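PDB 3CE2: putative peptidase from Chlamydophila abortus, which probably acts as a zinc-dependent oligopeptidase of the M3B family that degrades a variety of small bioactive peptides. Local coordinates for residues F150-K154 / G571-P575; Y216-T220 / V316-L320; L284-V288 / L469-V473; K326-F330 / L388-L394; L546-K551 / K594-I599. One frame throughout, in Å; residues are numbered along the deposited sequence.

Contact 1: residues F150-K154 / G571-P575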
# COMPACT_ATOMS: atom_id res chain seq x y z
N PHE A 150 11.42 0.37 21.31
CA PHE A 150 11.06 -0.27 20.07
C PHE A 150 11.86 0.32 18.91
O PHE A 150 12.45 -0.41 18.08
CB PHE A 150 9.59 -0.11 19.82
CG PHE A 150 9.15 -0.69 18.53
CD1 PHE A 150 9.50 -2.00 18.20
CD2 PHE A 150 8.39 0.07 17.64
CE1 PHE A 150 9.09 -2.57 17.01
CE2 PHE A 150 7.98 -0.48 16.44
CZ PHE A 150 8.33 -1.81 16.12
N TYR A 151 11.88 1.65 18.87
CA TYR A 151 12.70 2.36 17.93
C TYR A 151 14.10 1.77 17.90
O TYR A 151 14.59 1.40 16.85
CB TYR A 151 12.74 3.84 18.26
CG TYR A 151 13.56 4.61 17.26
CD1 TYR A 151 13.02 5.02 16.05
CD2 TYR A 151 14.90 4.89 17.51
CE1 TYR A 151 13.76 5.70 15.12
CE2 TYR A 151 15.65 5.57 16.58
CZ TYR A 151 15.07 5.96 15.39
OH TYR A 151 15.81 6.64 14.49
N LEU A 152 14.77 1.69 19.04
CA LEU A 152 16.13 1.13 19.04
C LEU A 152 16.14 -0.36 18.78
O LEU A 152 17.10 -0.88 18.24
CB LEU A 152 16.80 1.38 20.37
CG LEU A 152 17.09 2.84 20.55
CD1 LEU A 152 17.16 3.14 22.03
CD2 LEU A 152 18.42 3.13 19.86
N GLU A 153 15.09 -1.05 19.21
CA GLU A 153 15.05 -2.47 19.02
C GLU A 153 15.11 -2.75 17.53
O GLU A 153 15.90 -3.59 17.09
CB GLU A 153 13.78 -3.03 19.62
CG GLU A 153 13.68 -4.52 19.53
CD GLU A 153 12.42 -5.06 20.18
OE1 GLU A 153 11.52 -4.24 20.50
OE2 GLU A 153 12.33 -6.29 20.39
N LYS A 154 14.29 -2.03 16.76
CA LYS A 154 14.28 -2.11 15.30
C LYS A 154 15.66 -1.89 14.70
O LYS A 154 16.01 -2.49 13.71
CB LYS A 154 13.33 -1.08 14.70
CG LYS A 154 11.94 -1.59 14.40
CD LYS A 154 11.03 -0.46 13.82
CE LYS A 154 11.00 0.81 14.74
NZ LYS A 154 10.18 1.96 14.24
N GLY A 571 2.85 3.08 15.20
CA GLY A 571 3.89 2.09 14.97
C GLY A 571 4.64 1.75 16.25
O GLY A 571 5.86 1.64 16.23
N SER A 572 3.92 1.57 17.36
CA SER A 572 4.55 1.37 18.66
C SER A 572 5.13 -0.03 18.90
O SER A 572 5.82 -0.27 19.88
CB SER A 572 3.59 1.71 19.79
OG SER A 572 2.32 1.14 19.57
N ASP A 573 4.88 -0.94 17.98
CA ASP A 573 5.43 -2.26 18.13
C ASP A 573 5.49 -2.86 16.74
O ASP A 573 5.04 -2.24 15.78
CB ASP A 573 4.49 -3.07 19.02
CG ASP A 573 5.19 -4.21 19.76
OD1 ASP A 573 6.34 -4.58 19.44
OD2 ASP A 573 4.54 -4.75 20.68
N PHE A 574 6.06 -4.05 16.61
CA PHE A 574 6.00 -4.80 15.37
C PHE A 574 4.56 -4.99 14.94
O PHE A 574 3.68 -5.20 15.78
CB PHE A 574 6.70 -6.15 15.52
CG PHE A 574 8.17 -6.02 15.78
CD1 PHE A 574 9.01 -5.45 14.81
CD2 PHE A 574 8.72 -6.38 17.01
CE1 PHE A 574 10.37 -5.29 15.05
CE2 PHE A 574 10.09 -6.22 17.24
CZ PHE A 574 10.90 -5.67 16.27
N PRO A 575 4.30 -4.92 13.64
CA PRO A 575 2.91 -4.95 13.13
C PRO A 575 2.07 -6.15 13.58
O PRO A 575 0.89 -5.99 13.88
CB PRO A 575 3.08 -4.95 11.61
CG PRO A 575 4.56 -5.28 11.34
CD PRO A 575 5.31 -4.80 12.56
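Phe150 reaches from its helix to the loop 571-575 in the t rotamer (chi1 177°). Its ring lies along the loop backbone. The CE2 atom of Phe150 is 3.0 Å from Gly571 O, which sits at the ring edge, and Phe150 CD2 is 3.4 Å from Ser572 O. Phe574 takes the m rotamer. Its CA-to-CB bond points sideways, yet the ring swings back to the helix. The two phenyl rings form a T-shaped pair: the edge of Phe150 meets the face of Phe574, with centroids 4.8 Å apart and planes at 90°. The extended Glu153 brings OE2 to 3.9 Å from Phe574 CE2, at the ring edge. The CA-to-CB bond of Asp573 points away from the helix. Asp573 OD1 accepts a 2.9 Å hydrogen bond from Phe574 N, and OD2 forms a salt bridge to Lys581. Phe574 is the N-cap residue of helix 575-581. The contact thus joins helix 149-156, in the Oligopeptidase F family region, to the M3 peptidase family loop between helices 559-567 and 575-581, while Tyr151 and Leu152 pack on helix 66-96.

Contact 2: residues Y216-T220 / V316-L320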
# COMPACT_ATOMS: atom_id res chain seq x y z
N TYR A 216 -10.16 -1.98 -21.42
CA TYR A 216 -10.80 -3.09 -22.11
C TYR A 216 -11.10 -4.32 -21.24
O TYR A 216 -12.07 -5.00 -21.50
CB TYR A 216 -10.05 -3.49 -23.36
CG TYR A 216 -9.69 -2.37 -24.29
CD1 TYR A 216 -10.50 -1.27 -24.44
CD2 TYR A 216 -8.54 -2.45 -25.05
CE1 TYR A 216 -10.14 -0.23 -25.32
CE2 TYR A 216 -8.18 -1.45 -25.92
CZ TYR A 216 -8.97 -0.34 -26.07
OH TYR A 216 -8.55 0.64 -26.95
N MET A 217 -10.29 -4.62 -20.23
CA MET A 217 -10.61 -5.70 -19.27
C MET A 217 -12.02 -5.58 -18.73
O MET A 217 -12.67 -6.58 -18.39
CB MET A 217 -9.69 -5.69 -18.05
CG MET A 217 -8.20 -5.86 -18.32
SD MET A 217 -7.17 -6.11 -16.83
CE MET A 217 -7.77 -4.87 -15.67
N GLN A 218 -12.48 -4.34 -18.60
CA GLN A 218 -13.77 -4.09 -17.98
C GLN A 218 -14.84 -3.87 -19.02
O GLN A 218 -15.94 -3.46 -18.68
CB GLN A 218 -13.70 -2.86 -17.09
CG GLN A 218 -13.54 -3.17 -15.63
CD GLN A 218 -12.75 -2.10 -14.94
OE1 GLN A 218 -12.37 -1.10 -15.57
NE2 GLN A 218 -12.48 -2.29 -13.65
N SER A 219 -14.51 -4.12 -20.28
CA SER A 219 -15.47 -3.83 -21.33
C SER A 219 -16.69 -4.72 -21.28
O SER A 219 -16.73 -5.78 -20.63
CB SER A 219 -14.85 -3.91 -22.71
OG SER A 219 -15.83 -3.68 -23.70
N THR A 220 -17.68 -4.29 -22.03
CA THR A 220 -18.95 -4.94 -22.09
C THR A 220 -18.99 -5.82 -23.33
O THR A 220 -19.82 -6.71 -23.46
CB THR A 220 -20.00 -3.84 -22.13
OG1 THR A 220 -20.96 -4.09 -21.11
CG2 THR A 220 -20.63 -3.64 -23.54
N VAL A 316 -13.02 -12.37 -16.28
CA VAL A 316 -12.92 -12.07 -14.86
C VAL A 316 -13.40 -10.66 -14.44
O VAL A 316 -13.95 -10.51 -13.35
CB VAL A 316 -11.46 -12.26 -14.39
CG1 VAL A 316 -11.26 -11.67 -13.03
CG2 VAL A 316 -11.05 -13.75 -14.44
N TYR A 317 -13.20 -9.64 -15.26
CA TYR A 317 -13.58 -8.29 -14.83
C TYR A 317 -14.76 -7.71 -15.59
O TYR A 317 -15.11 -6.54 -15.43
CB TYR A 317 -12.36 -7.34 -14.80
CG TYR A 317 -11.21 -7.86 -13.94
CD1 TYR A 317 -11.31 -7.91 -12.55
CD2 TYR A 317 -10.04 -8.34 -14.53
CE1 TYR A 317 -10.27 -8.42 -11.77
CE2 TYR A 317 -9.00 -8.84 -13.77
CZ TYR A 317 -9.10 -8.88 -12.39
OH TYR A 317 -8.05 -9.40 -11.65
N ALA A 318 -15.39 -8.53 -16.42
CA ALA A 318 -16.61 -8.13 -17.12
C ALA A 318 -17.66 -7.71 -16.10
O ALA A 318 -17.76 -8.30 -15.03
CB ALA A 318 -17.13 -9.29 -17.93
N PRO A 319 -18.46 -6.69 -16.43
CA PRO A 319 -19.51 -6.31 -15.49
C PRO A 319 -20.74 -7.21 -15.63
O PRO A 319 -20.98 -7.77 -16.70
CB PRO A 319 -19.87 -4.88 -15.92
CG PRO A 319 -19.07 -4.59 -17.15
CD PRO A 319 -18.50 -5.88 -17.65
N LEU A 320 -21.50 -7.35 -14.55
CA LEU A 320 -22.72 -8.13 -14.57
C LEU A 320 -23.94 -7.26 -14.79
O LEU A 320 -24.92 -7.69 -15.38
CB LEU A 320 -22.89 -8.90 -13.28
CG LEU A 320 -22.30 -10.31 -13.28
CD1 LEU A 320 -21.02 -10.33 -14.00
CD2 LEU A 320 -22.09 -10.80 -11.85
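Val316 takes no part in the contact; its side chain packs on Phe299 of helix 292-306. Tyr317 follows and points at the other segment. The Met217 sulfur makes an oblique Met-aromatic contact with it: Met217 SD is 5.2 Å from the centroid of the Tyr317 ring and 4.3 Å from Tyr317 CD2. Gln218 CG touches the backbone here, 3.7 Å from Tyr317 O. The hydroxyl of Tyr317 has a weak hydrogen bond to Arg471 of helix 451-487. Ala318 comes nearest by backbone, with its CA 5.0 Å from the CA of Gln218. In this mainly helical M3 peptidase fold, the contact joins the turn that follows helix 210-217 to the loop between helices 292-306 and 330-340, at the surface. Ala318 O and Val316 O both accept hydrogen bonds from Lys302 of helix 292-306. Pro319 then lays its ring on the first segment. Pro319 CD is 3.5 Å from Ser219 O, and Pro319 CG is 3.7 Å from Gln218 O.

Contact 3: residues L284-V288 / L469-V473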
# COMPACT_ATOMS: atom_id res chain seq x y z
N LEU A 284 -0.24 -18.51 4.79
CA LEU A 284 -1.16 -17.70 4.03
C LEU A 284 -1.33 -18.38 2.68
O LEU A 284 -2.45 -18.63 2.23
CB LEU A 284 -0.63 -16.29 3.88
CG LEU A 284 -1.45 -15.45 2.91
CD1 LEU A 284 -2.77 -15.02 3.57
CD2 LEU A 284 -0.61 -14.26 2.43
N ILE A 285 -0.22 -18.72 2.05
CA ILE A 285 -0.29 -19.38 0.75
C ILE A 285 -1.06 -20.72 0.81
O ILE A 285 -1.91 -20.99 -0.05
CB ILE A 285 1.12 -19.64 0.17
CG1 ILE A 285 1.80 -18.32 -0.20
CG2 ILE A 285 1.03 -20.54 -1.05
CD1 ILE A 285 3.30 -18.44 -0.34
N ASP A 286 -0.76 -21.53 1.82
CA ASP A 286 -1.38 -22.84 1.93
C ASP A 286 -2.88 -22.68 2.16
O ASP A 286 -3.70 -23.27 1.44
CB ASP A 286 -0.71 -23.70 3.00
CG ASP A 286 0.83 -23.87 2.76
OD1 ASP A 286 1.29 -23.69 1.61
OD2 ASP A 286 1.59 -24.18 3.72
N ILE A 287 -3.26 -21.86 3.13
CA ILE A 287 -4.69 -21.73 3.44
C ILE A 287 -5.45 -21.18 2.25
O ILE A 287 -6.55 -21.64 1.93
CB ILE A 287 -4.96 -20.91 4.72
CG1 ILE A 287 -5.16 -21.83 5.92
CG2 ILE A 287 -6.26 -20.20 4.59
CD1 ILE A 287 -3.87 -22.50 6.44
N VAL A 288 -4.86 -20.20 1.57
CA VAL A 288 -5.53 -19.59 0.44
C VAL A 288 -5.73 -20.60 -0.69
O VAL A 288 -6.83 -20.71 -1.22
CB VAL A 288 -4.80 -18.34 -0.05
CG1 VAL A 288 -5.35 -17.92 -1.39
CG2 VAL A 288 -5.01 -17.21 0.94
N LEU A 469 -6.90 -10.11 -2.78
CA LEU A 469 -6.51 -11.21 -1.90
C LEU A 469 -5.96 -12.41 -2.67
O LEU A 469 -4.78 -12.73 -2.56
CB LEU A 469 -7.66 -11.59 -0.98
CG LEU A 469 -7.60 -12.95 -0.27
CD1 LEU A 469 -6.22 -13.28 0.20
CD2 LEU A 469 -8.55 -12.96 0.91
N PHE A 470 -6.81 -13.07 -3.44
CA PHE A 470 -6.40 -14.30 -4.14
C PHE A 470 -5.31 -14.10 -5.19
O PHE A 470 -4.28 -14.79 -5.17
CB PHE A 470 -7.61 -15.03 -4.74
CG PHE A 470 -8.46 -15.70 -3.71
CD1 PHE A 470 -8.23 -17.02 -3.36
CD2 PHE A 470 -9.42 -14.99 -3.02
CE1 PHE A 470 -8.97 -17.64 -2.37
CE2 PHE A 470 -10.17 -15.61 -2.04
CZ PHE A 470 -9.94 -16.94 -1.71
N ARG A 471 -5.54 -13.15 -6.08
CA ARG A 471 -4.58 -12.89 -7.13
C ARG A 471 -3.23 -12.50 -6.55
O ARG A 471 -2.21 -12.91 -7.07
CB ARG A 471 -5.07 -11.85 -8.14
CG ARG A 471 -4.11 -11.73 -9.30
CD ARG A 471 -4.80 -11.59 -10.64
NE ARG A 471 -4.95 -10.20 -11.10
CZ ARG A 471 -4.12 -9.57 -11.94
NH1 ARG A 471 -4.37 -8.31 -12.31
NH2 ARG A 471 -3.04 -10.19 -12.40
N GLN A 472 -3.21 -11.73 -5.47
CA GLN A 472 -1.92 -11.36 -4.85
C GLN A 472 -1.22 -12.56 -4.21
O GLN A 472 0.00 -12.64 -4.20
CB GLN A 472 -2.10 -10.26 -3.82
CG GLN A 472 -2.87 -9.07 -4.38
CD GLN A 472 -2.19 -8.49 -5.61
OE1 GLN A 472 -0.99 -8.26 -5.60
NE2 GLN A 472 -2.95 -8.25 -6.66
N VAL A 473 -2.00 -13.49 -3.69
CA VAL A 473 -1.40 -14.64 -3.03
C VAL A 473 -0.83 -15.58 -4.10
O VAL A 473 0.24 -16.20 -3.93
CB VAL A 473 -2.43 -15.33 -2.12
CG1 VAL A 473 -1.90 -16.65 -1.62
CG2 VAL A 473 -2.80 -14.42 -0.96
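Val473 overlaps Val288 across the helix pair, with Val473 CG1 3.7 Å from Val288 CG1. Each of these valines points its CA-to-CB bond at the opposing helix. They bury the most area in the contact. Val473 also reaches the previous turn of the other helix. Val473 CG2 is 4.0 Å from Leu284 CD2, and Val473 CG1 is 4.0 Å from Ile285 CA. Val288 in turn meets two further residues. Val288 CG1 lies 3.6 Å from Phe470 CD1, and Val288 CG2 lies 4.2 Å from Leu469 CD1. Leu284, Leu469 and Phe470 start sideways, but their ends bend into the interface. All the side chains that meet here are apolar and buried. The axes of the two short segments approach to 10.5 Å. Their directions differ by 125°, so the helices cross steeply in a broadly antiparallel sense. Other helices close the surroundings: Leu284 and Val473 touch helix 536-553, while Val288 and Phe470 touch helix 590-607. The side chain of Ile285 is about 10 Å from that of His484, which binds zinc with His488. This is a crossed helix pair in the apolar interior of a mainly helical fold, as in M3 metallopeptidases.

Contact 4: residues K326-F330 / L388-L394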
# COMPACT_ATOMS: atom_id res chain seq x y z
N LYS A 326 -26.05 7.37 -10.01
CA LYS A 326 -26.43 8.58 -9.28
C LYS A 326 -25.29 9.59 -9.14
O LYS A 326 -24.13 9.29 -9.39
CB LYS A 326 -27.01 8.20 -7.91
CG LYS A 326 -28.02 7.04 -7.97
CD LYS A 326 -28.10 6.21 -6.67
CE LYS A 326 -29.18 6.73 -5.69
NZ LYS A 326 -28.73 7.88 -4.82
N LYS A 327 -25.64 10.80 -8.75
CA LYS A 327 -24.66 11.85 -8.51
C LYS A 327 -24.86 12.43 -7.12
O LYS A 327 -25.99 12.65 -6.69
CB LYS A 327 -24.80 12.93 -9.57
CG LYS A 327 -24.52 12.44 -10.97
CD LYS A 327 -23.04 12.10 -11.18
CE LYS A 327 -22.79 11.45 -12.55
NZ LYS A 327 -21.41 11.73 -13.04
N TYR A 328 -23.76 12.69 -6.41
CA TYR A 328 -23.84 13.12 -5.02
C TYR A 328 -23.18 14.47 -4.85
O TYR A 328 -22.05 14.67 -5.32
CB TYR A 328 -23.11 12.11 -4.13
CG TYR A 328 -23.74 10.72 -4.11
CD1 TYR A 328 -24.65 10.37 -3.11
CD2 TYR A 328 -23.41 9.75 -5.07
CE1 TYR A 328 -25.24 9.11 -3.07
CE2 TYR A 328 -24.01 8.48 -5.04
CZ TYR A 328 -24.92 8.18 -4.03
OH TYR A 328 -25.53 6.94 -3.95
N THR A 329 -23.85 15.41 -4.19
CA THR A 329 -23.16 16.62 -3.78
C THR A 329 -22.14 16.24 -2.71
O THR A 329 -22.20 15.16 -2.13
CB THR A 329 -24.11 17.68 -3.16
OG1 THR A 329 -24.78 17.12 -2.02
CG2 THR A 329 -25.12 18.17 -4.16
N PHE A 330 -21.20 17.14 -2.42
CA PHE A 330 -20.30 16.85 -1.34
C PHE A 330 -21.13 16.54 -0.10
O PHE A 330 -20.97 15.48 0.52
CB PHE A 330 -19.33 18.01 -1.09
CG PHE A 330 -18.16 17.60 -0.26
CD1 PHE A 330 -17.10 16.89 -0.84
CD2 PHE A 330 -18.14 17.84 1.11
CE1 PHE A 330 -16.03 16.48 -0.09
CE2 PHE A 330 -17.08 17.44 1.87
CZ PHE A 330 -16.01 16.75 1.27
N LEU A 388 -8.72 15.90 -2.26
CA LEU A 388 -9.71 15.29 -3.13
C LEU A 388 -9.79 16.02 -4.49
O LEU A 388 -9.33 17.17 -4.63
CB LEU A 388 -11.09 15.37 -2.45
CG LEU A 388 -11.81 14.20 -1.77
CD1 LEU A 388 -10.90 13.33 -0.98
CD2 LEU A 388 -12.95 14.69 -0.88
N ASN A 389 -10.36 15.34 -5.48
CA ASN A 389 -10.78 15.99 -6.72
C ASN A 389 -12.24 15.62 -6.96
O ASN A 389 -12.59 14.92 -7.92
CB ASN A 389 -9.87 15.57 -7.88
CG ASN A 389 -8.61 16.41 -7.94
OD1 ASN A 389 -8.64 17.58 -8.34
ND2 ASN A 389 -7.48 15.83 -7.51
N TYR A 390 -13.09 16.08 -6.05
CA TYR A 390 -14.42 15.51 -5.90
C TYR A 390 -15.26 15.79 -7.13
O TYR A 390 -15.43 16.94 -7.49
CB TYR A 390 -15.11 16.04 -4.63
CG TYR A 390 -16.40 15.34 -4.43
CD1 TYR A 390 -16.43 14.06 -3.91
CD2 TYR A 390 -17.61 15.92 -4.84
CE1 TYR A 390 -17.64 13.36 -3.76
CE2 TYR A 390 -18.81 15.24 -4.69
CZ TYR A 390 -18.82 13.96 -4.16
OH TYR A 390 -20.01 13.26 -4.00
N THR A 391 -15.79 14.75 -7.78
CA THR A 391 -16.57 14.96 -9.02
C THR A 391 -18.05 14.54 -8.91
O THR A 391 -18.85 14.91 -9.77
CB THR A 391 -15.91 14.32 -10.31
OG1 THR A 391 -15.59 12.94 -10.10
CG2 THR A 391 -14.64 15.08 -10.70
N GLY A 392 -18.41 13.79 -7.88
CA GLY A 392 -19.82 13.52 -7.62
C GLY A 392 -20.31 12.11 -7.88
O GLY A 392 -21.50 11.85 -7.78
N THR A 393 -19.41 11.19 -8.19
CA THR A 393 -19.80 9.81 -8.52
C THR A 393 -19.69 8.91 -7.29
O THR A 393 -19.09 9.28 -6.28
CB THR A 393 -18.88 9.20 -9.61
OG1 THR A 393 -17.57 8.99 -9.07
CG2 THR A 393 -18.79 10.10 -10.88
N LEU A 394 -20.23 7.70 -7.40
CA LEU A 394 -20.09 6.73 -6.33
C LEU A 394 -18.62 6.38 -6.08
O LEU A 394 -18.21 6.20 -4.92
CB LEU A 394 -20.90 5.46 -6.64
CG LEU A 394 -21.03 4.43 -5.50
CD1 LEU A 394 -21.74 5.03 -4.28
CD2 LEU A 394 -21.73 3.14 -5.96
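Two hydrogen bonds tie the loops together at Tyr328. Tyr328 N donates to Gly392 O at 2.8 Å, with an angle of 160° at the hydrogen. Its carbonyl O receives the hydroxyl of Tyr390, also at 2.8 Å between Tyr328 O and Tyr390 OH. CA-H...O contacts add to this: Lys327 CA is 3.2 Å from Gly392 O, and Gly392 CA is 3.4 Å from Tyr328 O. Gly392 has a positive phi of 110°, and a CB there would jam against the preceding carbonyl. Further out, Phe330 and Tyr390 form a T-shaped pair. The edge of Phe330 meets the face of Tyr390, with centroids 5.5 Å apart and planes at 83°. Phe330 CE1 also packs 3.6 Å from Leu388 CD2. At the other end, Tyr328 CE2 lies 4.2 Å from Leu394 CD1, and both residues touch Met444 of helix 431-447. Thr329 and Thr393 are N-caps of helices 330-340 and 394-416. Helix 394-416 carries His402 and His406, which bind zinc with Glu430. The contact joins the loop before helix 330-340 to the loop that leads from strand 385-387 into the HExxH helix, the zinc-site motif of M3 metallopeptidases.

Contact 5: residues L546-K551 / K594-I599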
# COMPACT_ATOMS: atom_id res chain seq x y z
N LEU A 546 -10.98 -7.23 6.70
CA LEU A 546 -12.19 -8.03 6.64
C LEU A 546 -12.49 -8.72 7.97
O LEU A 546 -13.65 -8.82 8.38
CB LEU A 546 -12.08 -9.05 5.52
CG LEU A 546 -12.14 -8.46 4.12
CD1 LEU A 546 -12.14 -9.58 3.16
CD2 LEU A 546 -13.37 -7.61 3.94
N CYS A 547 -11.44 -9.17 8.65
CA CYS A 547 -11.57 -9.75 9.98
C CYS A 547 -12.13 -8.75 10.98
O CYS A 547 -13.17 -8.98 11.58
CB CYS A 547 -10.22 -10.24 10.47
SG CYS A 547 -10.23 -10.97 12.12
N PHE A 548 -11.43 -7.64 11.15
CA PHE A 548 -11.92 -6.55 12.01
C PHE A 548 -13.35 -6.19 11.69
O PHE A 548 -14.19 -6.07 12.58
CB PHE A 548 -11.07 -5.33 11.78
CG PHE A 548 -9.87 -5.26 12.65
CD1 PHE A 548 -9.98 -5.45 14.02
CD2 PHE A 548 -8.64 -4.97 12.12
CE1 PHE A 548 -8.88 -5.38 14.83
CE2 PHE A 548 -7.53 -4.88 12.92
CZ PHE A 548 -7.64 -5.10 14.27
N LEU A 549 -13.63 -6.05 10.42
CA LEU A 549 -14.97 -5.64 9.99
C LEU A 549 -16.06 -6.67 10.34
O LEU A 549 -17.13 -6.32 10.85
CB LEU A 549 -14.98 -5.33 8.48
CG LEU A 549 -16.33 -4.90 7.95
CD1 LEU A 549 -16.88 -3.71 8.73
CD2 LEU A 549 -16.25 -4.61 6.46
N GLU A 550 -15.78 -7.95 10.08
CA GLU A 550 -16.74 -9.01 10.35
C GLU A 550 -17.10 -9.06 11.84
O GLU A 550 -18.27 -9.12 12.20
CB GLU A 550 -16.17 -10.35 9.88
CG GLU A 550 -17.08 -11.56 10.14
CD GLU A 550 -18.20 -11.70 9.13
OE1 GLU A 550 -18.46 -10.75 8.35
OE2 GLU A 550 -18.83 -12.78 9.10
N LYS A 551 -16.09 -9.00 12.71
CA LYS A 551 -16.32 -8.94 14.14
C LYS A 551 -17.20 -7.75 14.50
O LYS A 551 -18.09 -7.86 15.34
CB LYS A 551 -15.00 -8.86 14.90
CG LYS A 551 -14.15 -10.11 14.79
CD LYS A 551 -12.82 -9.99 15.57
CE LYS A 551 -12.23 -11.39 15.77
NZ LYS A 551 -10.75 -11.44 15.79
N LYS A 594 -12.14 -15.57 9.52
CA LYS A 594 -13.11 -14.49 9.64
C LYS A 594 -13.25 -13.75 8.30
O LYS A 594 -14.34 -13.33 7.91
CB LYS A 594 -12.71 -13.53 10.76
CG LYS A 594 -13.18 -13.92 12.16
CD LYS A 594 -14.70 -14.01 12.16
CE LYS A 594 -15.29 -14.02 13.55
NZ LYS A 594 -16.77 -14.23 13.45
N ALA A 595 -12.14 -13.59 7.60
CA ALA A 595 -12.17 -12.97 6.29
C ALA A 595 -13.01 -13.82 5.35
O ALA A 595 -13.94 -13.32 4.72
CB ALA A 595 -10.75 -12.82 5.75
N PHE A 596 -12.68 -15.10 5.27
CA PHE A 596 -13.41 -16.01 4.40
C PHE A 596 -14.91 -16.05 4.70
O PHE A 596 -15.74 -16.14 3.78
CB PHE A 596 -12.81 -17.41 4.48
CG PHE A 596 -11.49 -17.54 3.79
CD1 PHE A 596 -11.18 -16.74 2.72
CD2 PHE A 596 -10.58 -18.49 4.18
CE1 PHE A 596 -9.97 -16.87 2.06
CE2 PHE A 596 -9.37 -18.63 3.53
CZ PHE A 596 -9.07 -17.80 2.46
N CYS A 597 -15.26 -15.96 5.97
CA CYS A 597 -16.67 -15.86 6.35
C CYS A 597 -17.37 -14.71 5.67
O CYS A 597 -18.44 -14.86 5.09
CB CYS A 597 -16.81 -15.72 7.86
SG CYS A 597 -16.48 -17.28 8.71
N PHE A 598 -16.76 -13.55 5.77
CA PHE A 598 -17.29 -12.36 5.14
C PHE A 598 -17.49 -12.59 3.64
O PHE A 598 -18.52 -12.21 3.07
CB PHE A 598 -16.31 -11.21 5.36
CG PHE A 598 -16.79 -9.90 4.83
CD1 PHE A 598 -17.36 -8.96 5.69
CD2 PHE A 598 -16.67 -9.60 3.49
CE1 PHE A 598 -17.81 -7.75 5.21
CE2 PHE A 598 -17.12 -8.38 3.00
CZ PHE A 598 -17.69 -7.45 3.86
N ILE A 599 -16.51 -13.20 2.99
CA ILE A 599 -16.57 -13.38 1.56
C ILE A 599 -17.69 -14.36 1.21
O ILE A 599 -18.50 -14.09 0.33
CB ILE A 599 -15.21 -13.83 1.03
CG1 ILE A 599 -14.19 -12.72 1.28
CG2 ILE A 599 -15.27 -14.16 -0.42
CD1 ILE A 599 -12.79 -13.22 1.33
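This is a buried helix-helix contact between helices 536-553 and 590-607, near the C-terminal end of the helical M3 peptidase fold. The axes of the two short segments come within 8.0 Å and cross at 69°. The small Ala595 lies where the backbones are closest: its CA is 4.9 Å from the CA of Cys547. Leu546 CB packs 4.0 Å from Ala595 CB. The SG atom of Cys547 is 3.8 Å from Lys594 CB. One turn on, Glu550 lies across from Phe598. Leu546 and Leu549 carry the apolar part of the interface. Leu546 CD1 meets Ile599 CD1 at 4.1 Å, and Leu549 CD2 meets Phe598 CE1 at 3.7 Å. Both leucines also touch Met438 of helix 431-447, so a third helix covers this side. Ile599 packs on helix 451-487. The other edge is more polar. Lys594 lays its aliphatic chain on Glu550, with Lys594 CD 4.0 Å from Glu550 CG, but its NZ forms a salt bridge to Glu556. Glu550 OE1 approaches the edge of the Phe598 ring, 3.4 Å from Phe598 CD1. Over one face of that ring sits a methyl group of Leu546 in a CH-pi contact: Leu546 CD2 is 4.0 Å from the centroid of Phe598, 18° off the ring normal.

In the fold
Contacts 3 and 5 are the buried ones, and both are helix pairs. Contact 3 is wholly apolar; contact 5 adds a polar edge of Glu550 and Lys594. They touch each other: Phe596 packs on Ile287 and Phe470, and Ile599 on Leu469, so helices 278-289, 451-487, 536-553 and 590-607 form one continuous core. Contact 2 is a surface contact of loop backbone and mixed side chains. It joins contact 3 through the weak hydrogen bond between Tyr317 and Arg471. Contacts 1 and 4 are partly buried and both use a T-shaped aromatic pair. Contact 4 adds two hydrogen bonds between its loops; contact 1 has none across its segments. Contact 1 lies on the opposite side of the chain's centre from contacts 2 and 4.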